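ABC transporter, substrate-binding protein (Streptococcus pneumoniae, PDB 5G62) binds kestose, nystose and longer fructooligosaccharides for import, as the solute-binding subunit of the FusABC-MsmK transporter of the pneumococcus. Local coordinates at residues A[163-168]-A[238-243]; A[138-143]-A[267-272]. The protein carries 2 engineered substitutions. All coordinates share one frame; numbering follows the deposited sequence.

Interaction 1. Residues A[163-168]-A[238-243]; sequences VLEAFK and QEKGLI. With CA (calcium ion), chain F.
L242, just beyond the C-terminus of helix 225-239, lays its forked end against helix 157-169. CD1 packs on CB of L164 at 3.8 Å and CD2 on CB of K168, also at 3.8 Å, so the two methyls straddle successive turns of the helix; a branched, purely apolar side chain suits this buried seam, where L237 also joins L164 and L242. Farther out, E165 and K240 form a salt bridge, K240 NZ to E165 OE2 at 2.8 Å. The carboxylate oxygen is met nearly along its C-O axis, and K240 turns its ammonium toward it through a bend at the last torsion (chi4 -90°). K168 reaches the same residue's backbone: its NZ donates to K240 O at 2.8 Å, from above the carbonyl plane. There G241, with the positive phi that glycine tolerates easily, is the C' residue of a Schellman motif. K168 O also binds a calcium ion at 2.5 Å, with D171 OD1 and five waters, in a site carrying two engineered residues, A179 and A180. The chemistry implies an apolar seam bordered by one salt bridge and one lysine-to-carbonyl hydrogen bond, with K168 joining the helix terminus to the altered calcium site.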
# COMPACT_ATOMS: atom_id res chain seq x y z
N VAL A 163 -15.16 -1.20 25.91
CA VAL A 163 -14.40 0.05 25.87
C VAL A 163 -15.07 1.05 24.93
O VAL A 163 -15.15 2.25 25.23
CB VAL A 163 -12.94 -0.24 25.47
CG1 VAL A 163 -12.28 1.01 24.93
CG2 VAL A 163 -12.18 -0.76 26.66
N LEU A 164 -15.52 0.59 23.77
CA LEU A 164 -16.13 1.51 22.82
C LEU A 164 -17.46 2.05 23.36
O LEU A 164 -17.83 3.19 23.10
CB LEU A 164 -16.35 0.82 21.48
CG LEU A 164 -15.09 0.35 20.71
CD1 LEU A 164 -15.49 -0.44 19.47
CD2 LEU A 164 -14.17 1.55 20.40
N GLU A 165 -18.20 1.21 24.10
CA GLU A 165 -19.45 1.67 24.72
C GLU A 165 -19.16 2.70 25.82
O GLU A 165 -19.89 3.68 25.96
CB GLU A 165 -20.25 0.48 25.26
CG GLU A 165 -20.89 -0.40 24.19
CD GLU A 165 -21.57 -1.69 24.76
OE1 GLU A 165 -21.28 -2.08 25.90
OE2 GLU A 165 -22.36 -2.33 24.07
N ALA A 166 -18.09 2.51 26.58
CA ALA A 166 -17.67 3.52 27.54
C ALA A 166 -17.30 4.83 26.83
O ALA A 166 -17.64 5.91 27.31
CB ALA A 166 -16.50 2.98 28.36
N PHE A 167 -16.66 4.74 25.65
CA PHE A 167 -16.35 5.94 24.88
C PHE A 167 -17.63 6.67 24.47
O PHE A 167 -17.66 7.90 24.45
CB PHE A 167 -15.54 5.61 23.61
CG PHE A 167 -14.12 5.15 23.86
CD1 PHE A 167 -13.53 5.23 25.11
CD2 PHE A 167 -13.37 4.62 22.79
CE1 PHE A 167 -12.20 4.80 25.33
CE2 PHE A 167 -12.04 4.19 23.00
CZ PHE A 167 -11.47 4.27 24.27
N LYS A 168 -18.68 5.91 24.11
CA LYS A 168 -19.96 6.51 23.77
C LYS A 168 -20.70 7.02 25.01
O LYS A 168 -21.08 8.18 25.09
CB LYS A 168 -20.83 5.51 23.01
CG LYS A 168 -22.20 6.08 22.68
CD LYS A 168 -23.13 5.05 22.02
CE LYS A 168 -23.77 4.07 22.99
NZ LYS A 168 -25.01 3.48 22.42
N GLN A 238 -22.13 -1.23 14.75
CA GLN A 238 -23.10 -0.34 14.12
C GLN A 238 -24.38 -0.22 14.98
O GLN A 238 -24.84 0.88 15.27
CB GLN A 238 -23.44 -0.84 12.72
CG GLN A 238 -24.51 0.00 11.95
CD GLN A 238 -24.04 1.39 11.54
OE1 GLN A 238 -22.84 1.74 11.61
NE2 GLN A 238 -24.98 2.20 11.09
N GLU A 239 -24.95 -1.36 15.38
CA GLU A 239 -26.21 -1.38 16.15
C GLU A 239 -26.08 -0.64 17.46
O GLU A 239 -27.07 -0.10 17.98
CB GLU A 239 -26.63 -2.83 16.45
CG GLU A 239 -27.12 -3.63 15.26
CD GLU A 239 -27.30 -5.14 15.52
OE1 GLU A 239 -26.84 -5.67 16.56
OE2 GLU A 239 -27.88 -5.82 14.66
N LYS A 240 -24.91 -0.66 18.05
CA LYS A 240 -24.64 -0.05 19.34
C LYS A 240 -24.35 1.44 19.23
O LYS A 240 -23.96 2.04 20.22
CB LYS A 240 -23.48 -0.79 20.01
CG LYS A 240 -23.85 -2.20 20.47
CD LYS A 240 -22.63 -3.04 20.80
CE LYS A 240 -23.09 -4.44 21.27
NZ LYS A 240 -23.33 -4.58 22.72
N GLY A 241 -24.53 2.02 18.05
CA GLY A 241 -24.24 3.43 17.84
C GLY A 241 -22.77 3.81 17.98
O GLY A 241 -22.48 4.95 18.32
N LEU A 242 -21.85 2.89 17.69
CA LEU A 242 -20.43 3.09 17.95
C LEU A 242 -19.59 3.47 16.72
O LEU A 242 -18.42 3.85 16.88
CB LEU A 242 -19.85 1.81 18.56
CG LEU A 242 -20.53 1.26 19.82
CD1 LEU A 242 -19.85 -0.01 20.22
CD2 LEU A 242 -20.51 2.26 20.98
N ILE A 243 -20.12 3.39 15.54
CA ILE A 243 -19.38 3.65 14.31
C ILE A 243 -19.59 5.10 13.87
O ILE A 243 -20.71 5.57 13.84
CB ILE A 243 -19.80 2.67 13.20
CG1 ILE A 243 -19.57 1.19 13.63
CG2 ILE A 243 -19.16 3.04 11.83
CD1 ILE A 243 -19.85 0.13 12.51
CA CA F . -21.48 10.57 24.59
O HOH W 1 -19.08 10.18 24.00
O HOH W 2 -20.63 12.75 23.71
O HOH W 3 -21.94 10.12 22.24
O HOH W 4 -23.89 9.77 24.64
O HOH W 5 -23.50 12.17 24.64

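Interaction 2. Residues A[138-143]-A[267-272]; sequences MAWINK and YFTWDK. With FRU (beta-D-fructofuranose), chain C; FRU (beta-D-fructofuranose), chain B.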
# COMPACT_ATOMS: atom_id res chain seq x y z
N MET A 138 -3.15 -0.92 10.44
CA MET A 138 -2.96 -1.04 11.88
C MET A 138 -4.08 -0.31 12.64
O MET A 138 -4.57 0.73 12.20
CB MET A 138 -1.61 -0.47 12.32
CG MET A 138 -0.35 -1.32 11.97
SD MET A 138 1.22 -0.57 12.38
CE MET A 138 1.06 -0.40 14.16
N ALA A 139 -4.45 -0.87 13.78
CA ALA A 139 -5.48 -0.32 14.65
C ALA A 139 -4.80 0.44 15.78
O ALA A 139 -3.84 -0.05 16.36
CB ALA A 139 -6.37 -1.42 15.22
N TRP A 140 -5.33 1.63 16.09
CA TRP A 140 -4.82 2.56 17.09
C TRP A 140 -5.98 2.92 18.02
O TRP A 140 -7.13 2.95 17.59
CB TRP A 140 -4.30 3.83 16.43
CG TRP A 140 -3.35 3.56 15.31
CD1 TRP A 140 -3.66 3.30 13.98
CD2 TRP A 140 -1.93 3.44 15.41
NE1 TRP A 140 -2.51 3.06 13.26
CE2 TRP A 140 -1.44 3.16 14.11
CE3 TRP A 140 -1.03 3.60 16.47
CZ2 TRP A 140 -0.08 3.01 13.85
CZ3 TRP A 140 0.32 3.45 16.21
CH2 TRP A 140 0.78 3.17 14.90
N ILE A 141 -5.66 3.18 19.29
CA ILE A 141 -6.66 3.48 20.31
C ILE A 141 -6.21 4.70 21.12
O ILE A 141 -5.01 4.96 21.30
CB ILE A 141 -6.93 2.25 21.23
CG1 ILE A 141 -8.08 2.51 22.24
CG2 ILE A 141 -5.62 1.80 21.90
CD1 ILE A 141 -8.62 1.22 22.89
N ASN A 142 -7.20 5.46 21.60
CA ASN A 142 -6.99 6.66 22.40
C ASN A 142 -6.77 6.23 23.85
O ASN A 142 -7.71 5.88 24.58
CB ASN A 142 -8.17 7.63 22.23
CG ASN A 142 -7.93 9.02 22.90
OD1 ASN A 142 -7.30 9.11 23.94
ND2 ASN A 142 -8.45 10.08 22.28
N LYS A 143 -5.50 6.19 24.23
CA LYS A 143 -5.06 5.86 25.58
C LYS A 143 -5.39 6.95 26.60
O LYS A 143 -5.57 6.63 27.77
CB LYS A 143 -3.54 5.64 25.61
CG LYS A 143 -3.06 4.24 25.49
CD LYS A 143 -1.54 4.21 25.33
CE LYS A 143 -0.80 4.07 26.63
NZ LYS A 143 -0.55 2.64 26.95
N TYR A 267 -9.31 3.71 15.57
CA TYR A 267 -9.35 3.95 14.13
C TYR A 267 -8.18 3.19 13.51
O TYR A 267 -7.33 2.66 14.22
CB TYR A 267 -9.28 5.46 13.78
CG TYR A 267 -7.92 6.10 13.97
CD1 TYR A 267 -7.46 6.48 15.23
CD2 TYR A 267 -7.07 6.31 12.87
CE1 TYR A 267 -6.19 7.05 15.41
CE2 TYR A 267 -5.79 6.87 13.03
CZ TYR A 267 -5.35 7.24 14.28
OH TYR A 267 -4.11 7.80 14.42
N PHE A 268 -8.12 3.20 12.18
CA PHE A 268 -7.11 2.44 11.43
C PHE A 268 -6.29 3.34 10.52
O PHE A 268 -6.85 4.16 9.80
CB PHE A 268 -7.78 1.34 10.58
CG PHE A 268 -8.63 0.39 11.37
CD1 PHE A 268 -9.95 0.74 11.75
CD2 PHE A 268 -8.14 -0.83 11.76
CE1 PHE A 268 -10.74 -0.13 12.49
CE2 PHE A 268 -8.94 -1.72 12.51
CZ PHE A 268 -10.24 -1.38 12.86
N THR A 269 -4.97 3.13 10.47
CA THR A 269 -4.16 3.85 9.49
C THR A 269 -2.76 3.22 9.43
O THR A 269 -2.38 2.42 10.29
CB THR A 269 -4.07 5.37 9.78
OG1 THR A 269 -3.61 6.10 8.62
CG2 THR A 269 -3.18 5.66 10.99
N TRP A 270 -1.99 3.61 8.42
CA TRP A 270 -0.59 3.13 8.37
C TRP A 270 0.22 3.59 9.58
O TRP A 270 0.90 2.79 10.21
CB TRP A 270 0.12 3.61 7.10
CG TRP A 270 1.53 3.08 6.93
CD1 TRP A 270 2.72 3.71 7.30
CD2 TRP A 270 1.92 1.89 6.24
NE1 TRP A 270 3.81 2.94 6.89
CE2 TRP A 270 3.34 1.83 6.24
CE3 TRP A 270 1.20 0.85 5.62
CZ2 TRP A 270 4.04 0.75 5.68
CZ3 TRP A 270 1.90 -0.20 5.04
CH2 TRP A 270 3.31 -0.23 5.06
N ASP A 271 0.20 4.89 9.85
CA ASP A 271 0.99 5.53 10.89
C ASP A 271 0.13 6.61 11.54
O ASP A 271 -0.33 7.54 10.86
CB ASP A 271 2.27 6.13 10.28
CG ASP A 271 3.23 6.80 11.29
OD1 ASP A 271 2.83 7.19 12.41
OD2 ASP A 271 4.39 6.97 10.92
N LYS A 272 -0.11 6.47 12.86
CA LYS A 272 -0.91 7.46 13.61
C LYS A 272 -0.45 8.91 13.42
O LYS A 272 -1.25 9.84 13.56
CB LYS A 272 -0.89 7.13 15.11
CG LYS A 272 0.44 7.37 15.81
CD LYS A 272 0.46 6.98 17.29
CE LYS A 272 1.69 7.61 18.00
NZ LYS A 272 1.82 7.23 19.42
C1 FRU C . 6.54 1.72 3.01
C2 FRU C . 6.80 3.02 3.71
C3 FRU C . 8.34 3.43 3.67
C4 FRU C . 8.45 4.30 4.86
C5 FRU C . 7.77 3.57 5.78
C6 FRU C . 7.19 4.39 6.88
O1 FRU C . 6.82 1.71 1.65
O3 FRU C . 8.71 4.03 2.47
O4 FRU C . 9.80 4.43 5.18
O5 FRU C . 6.61 2.84 4.94
O6 FRU C . 6.48 3.61 7.78
C1 FRU B . 4.58 4.00 3.44
C2 FRU B . 3.96 5.40 3.42
C3 FRU B . 4.52 6.34 4.59
C4 FRU B . 3.34 7.24 4.85
C5 FRU B . 2.36 6.37 4.81
C6 FRU B . 1.06 7.07 4.42
O1 FRU B . 5.99 4.08 3.11
O3 FRU B . 5.59 7.05 4.16
O4 FRU B . 3.40 7.98 6.03
O5 FRU B . 2.74 5.28 3.69
O6 FRU B . 0.17 6.06 4.16
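Backbone hydrogen bonds join M138-W140 to Y267-T269 as antiparallel strands. W140 and Y267 make a hydrogen-bonded pair, W140 N to Y267 O at 2.9 Å and Y267 N to W140 O at 3.1 Å, and T269 N donates to M138 O at 3.0 Å. Between them lies the non-hydrogen-bonded pair A139-F268, where the small A139 lets its CB meet CE2 of F268 at 3.7 Å.

One side-chain bond adds to these. The indole NE1 of W140 points straight at T269 O (3.0 Å, 180° at the hydrogen); the oxygen lies in the indole plane, although the donor stands above the carbonyl plane. A broad ring with one N-H can thus be tied to the backbone at T269, just before W270.

Packing against the indole comes from K272 and Y267. K272 lays CB over its six-membered ring, 3.8 Å from the centroid, in a CH-pi contact; K272 CG lies between the backbone N and the carbonyl carbon (chi1 70°), and the extended chain beyond crosses W140 on its way to backbone oxygens of N279 and Y282. The Y267 ring lies near parallel to the indole but slid apart.

Sugar contacts complete the group: substrate-binding W270 donates from NE1 to O6 of one fructose at 2.9 Å, while C1 of another lies over the indole face near its rim. Tryptophans meeting sugar this way are common in carbohydrate-binding proteins.

In the fold
Along the chain interaction 1 is nested within the loop closed by interaction 2: strand 138-142 leads through helix 143-149 to helix 157-169, and helix 225-239 precedes strand 264-269. Their centres are about 17 Å apart, on the same side of the chain's centre, and they touch directly, F167 CZ approaching N142 O at 4.1 Å. Interaction 2 joins the two inner strands of the four-stranded mixed sheet, buried and beside the glycan; interaction 1 lies farther out, where helix 157-169 packs against residues of edge strand 181-183. The same part of the fold thus carries the pocket's W270 at one end and the engineered calcium site at the other; the natural calcium site is essential for substrate translocation.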